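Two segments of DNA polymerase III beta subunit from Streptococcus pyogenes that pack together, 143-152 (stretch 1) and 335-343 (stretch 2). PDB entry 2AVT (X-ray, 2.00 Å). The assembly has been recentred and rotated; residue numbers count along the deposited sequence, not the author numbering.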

# COMPACT_ATOMS: atom_id res chain seq x y z
N LYS A 143 16.98 11.80 15.44
CA LYS A 143 15.74 11.50 14.73
C LYS A 143 14.77 12.67 14.78
O LYS A 143 13.98 12.87 13.85
CB LYS A 143 15.06 10.27 15.32
CG LYS A 143 15.72 8.95 14.99
CD LYS A 143 14.75 7.80 15.29
CE LYS A 143 15.38 6.45 15.01
NZ LYS A 143 14.36 5.35 15.09
N SER A 144 14.80 13.42 15.88
CA SER A 144 13.93 14.57 16.05
C SER A 144 14.31 15.68 15.08
O SER A 144 13.44 16.32 14.49
CB SER A 144 14.02 15.10 17.48
OG SER A 144 13.23 16.27 17.61
N ILE A 145 15.61 15.90 14.94
CA ILE A 145 16.15 16.92 14.03
C ILE A 145 15.77 16.59 12.59
O ILE A 145 15.38 17.46 11.81
CB ILE A 145 17.70 16.98 14.14
CG1 ILE A 145 18.11 17.52 15.52
CG2 ILE A 145 18.27 17.83 13.02
CD1 ILE A 145 19.60 17.39 15.83
N ILE A 146 15.89 15.31 12.24
CA ILE A 146 15.56 14.83 10.90
C ILE A 146 14.10 15.04 10.53
O ILE A 146 13.79 15.61 9.48
CB ILE A 146 15.91 13.34 10.75
CG1 ILE A 146 17.42 13.16 10.89
CG2 ILE A 146 15.39 12.80 9.41
CD1 ILE A 146 17.89 11.74 10.95
N ALA A 147 13.19 14.57 11.39
CA ALA A 147 11.77 14.71 11.13
C ALA A 147 11.35 16.18 11.06
O ALA A 147 10.28 16.50 10.52
CB ALA A 147 10.97 14.00 12.21
N GLU A 148 12.17 17.07 11.60
CA GLU A 148 11.86 18.50 11.60
C GLU A 148 12.44 19.28 10.42
O GLU A 148 11.93 20.35 10.09
CB GLU A 148 12.34 19.17 12.91
CG GLU A 148 11.71 18.61 14.17
CD GLU A 148 12.15 19.32 15.45
OE1 GLU A 148 13.33 19.71 15.55
OE2 GLU A 148 11.31 19.48 16.36
N THR A 149 13.48 18.76 9.78
CA THR A 149 14.11 19.48 8.68
C THR A 149 14.15 18.80 7.31
O THR A 149 14.15 19.48 6.28
CB THR A 149 15.55 19.87 9.04
OG1 THR A 149 16.31 18.67 9.25
CG2 THR A 149 15.58 20.70 10.33
N ALA A 150 14.19 17.47 7.29
CA ALA A 150 14.27 16.73 6.03
C ALA A 150 13.27 17.13 4.95
O ALA A 150 13.64 17.40 3.81
CB ALA A 150 14.16 15.23 6.31
N PHE A 151 11.99 17.19 5.32
CA PHE A 151 10.92 17.54 4.39
C PHE A 151 11.04 18.90 3.70
O PHE A 151 10.48 19.10 2.62
CB PHE A 151 9.57 17.47 5.12
CG PHE A 151 9.37 18.57 6.12
CD1 PHE A 151 8.81 19.79 5.73
CD2 PHE A 151 9.75 18.41 7.44
CE1 PHE A 151 8.64 20.82 6.63
CE2 PHE A 151 9.59 19.44 8.36
CZ PHE A 151 9.04 20.64 7.95
N ALA A 152 11.75 19.84 4.32
CA ALA A 152 11.89 21.18 3.75
C ALA A 152 12.90 21.29 2.60
O ALA A 152 12.86 22.26 1.84
CB ALA A 152 12.24 22.17 4.85
N ILE A 335 0.74 23.01 6.01
CA ILE A 335 0.35 21.67 6.43
C ILE A 335 1.58 20.87 6.86
O ILE A 335 1.60 20.28 7.94
CB ILE A 335 -0.38 20.93 5.28
CG1 ILE A 335 -1.68 21.67 4.95
CG2 ILE A 335 -0.69 19.49 5.69
CD1 ILE A 335 -2.51 21.03 3.85
N GLU A 336 2.61 20.87 6.03
CA GLU A 336 3.82 20.14 6.34
C GLU A 336 4.57 20.72 7.56
O GLU A 336 5.16 19.97 8.34
CB GLU A 336 4.73 20.11 5.10
CG GLU A 336 4.25 19.09 4.07
CD GLU A 336 4.96 19.19 2.73
OE1 GLU A 336 6.19 19.43 2.72
OE2 GLU A 336 4.30 19.02 1.69
N SER A 337 4.53 22.04 7.72
CA SER A 337 5.18 22.67 8.87
C SER A 337 4.47 22.26 10.16
O SER A 337 5.11 22.01 11.17
CB SER A 337 5.16 24.20 8.74
OG SER A 337 6.11 24.64 7.79
N LEU A 338 3.15 22.19 10.10
CA LEU A 338 2.36 21.81 11.27
C LEU A 338 2.56 20.33 11.62
O LEU A 338 2.56 19.95 12.79
CB LEU A 338 0.88 22.11 11.02
CG LEU A 338 0.59 23.61 10.78
CD1 LEU A 338 -0.85 23.82 10.35
CD2 LEU A 338 0.89 24.39 12.06
N LYS A 339 2.75 19.50 10.60
CA LYS A 339 2.94 18.08 10.84
C LYS A 339 4.23 17.89 11.62
O LYS A 339 4.34 16.98 12.45
CB LYS A 339 3.00 17.33 9.50
CG LYS A 339 3.02 15.81 9.63
CD LYS A 339 2.82 15.13 8.28
CE LYS A 339 2.80 13.61 8.42
NZ LYS A 339 2.51 12.94 7.11
N ALA A 340 5.21 18.76 11.37
CA ALA A 340 6.50 18.70 12.05
C ALA A 340 6.50 19.23 13.49
O ALA A 340 7.50 19.12 14.19
CB ALA A 340 7.53 19.44 11.24
N ILE A 341 5.39 19.81 13.93
CA ILE A 341 5.31 20.36 15.29
C ILE A 341 4.61 19.38 16.23
O ILE A 341 3.43 19.10 16.07
CB ILE A 341 4.56 21.71 15.29
CG1 ILE A 341 5.36 22.74 14.49
CG2 ILE A 341 4.38 22.21 16.71
CD1 ILE A 341 4.59 24.04 14.23
N LYS A 342 5.34 18.87 17.21
CA LYS A 342 4.77 17.92 18.16
C LYS A 342 3.94 18.57 19.26
O LYS A 342 3.07 17.93 19.84
CB LYS A 342 5.87 17.08 18.82
CG LYS A 342 6.65 16.18 17.88
CD LYS A 342 7.73 15.43 18.67
CE LYS A 342 8.60 14.54 17.78
NZ LYS A 342 9.69 13.90 18.59
N SER A 343 4.22 19.84 19.55
CA SER A 343 3.50 20.55 20.61
C SER A 343 2.02 20.79 20.32
O SER A 343 1.62 20.95 19.16
CB SER A 343 4.17 21.89 20.91
OG SER A 343 4.07 22.76 19.81

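What does the first part of stretch 2 offer to the other segment? Ile335, on the helix, is out of reach, and contact begins with Glu336, whose CA-to-CB bond points toward stretch 1. Its partner is Phe151, and two parts of the glutamate meet the ring: the backbone oxygen Glu336 O lies 4.0 Å from Phe151 CZ, over one face of the ring, and the carboxylate atom Glu336 OE1 lies 4.0 Å from Phe151 CD1. Neither approach is a hydrogen bond. Glu336 OE1 has its hydrogen bond elsewhere in the structure, while Glu336 O accepts one from Ala340 N at 3.3 Å, so both oxygens can sit beside an apolar ring without being left unpaired.

How do the next residues take part if their side chains do not face the partner? Ser337 points its CA-to-CB bond away, and it meets Phe151 through its backbone, with Ser337 N 4.4 Å from Phe151 CE1. Leu338 is out of reach, and the long side chain of Lys339 starts sideways and leads away at its end. The helical turn thus brings Glu336 and then Ala340 round to stretch 1, while the residues between them contribute little or nothing.

How does Ala340 meet stretch 1? It is the residue of stretch 2 most covered by the other segment, and its methyl group points toward stretch 1. Ala340 CB comes within 3.5 Å of Phe151 CE2, the closest approach between the stretches and their one apolar side-chain contact. The same methyl carbon lies 4.1 Å from the backbone atom Ala147 O, and Ala340 O is 4.2 Å from Glu148 CG. The backbones are close at this point: the CA atoms of Glu148 and Ala340 are 5.4 Å apart, against 7.8 Å for those of Phe151 and Glu336. Phe151, with chi1 at 71° (p), spans that wider gap with its ring.

Does the contact continue beyond Ala340? Ile341 turns its CA-to-CB bond away, but Lys342 touches stretch 1 again. Its side chain sets out sideways and, with chi2 to chi4 all t, extends until its end comes nearer to stretch 1. Lys342 NZ stops 4.4 Å from Ser144 OG, too far for a hydrogen bond, and Ser343 is again out of reach. No hydrogen bond links the two stretches anywhere; with 271 Å² buried in all, they meet by modest packing, chiefly around Phe151 and Ala340.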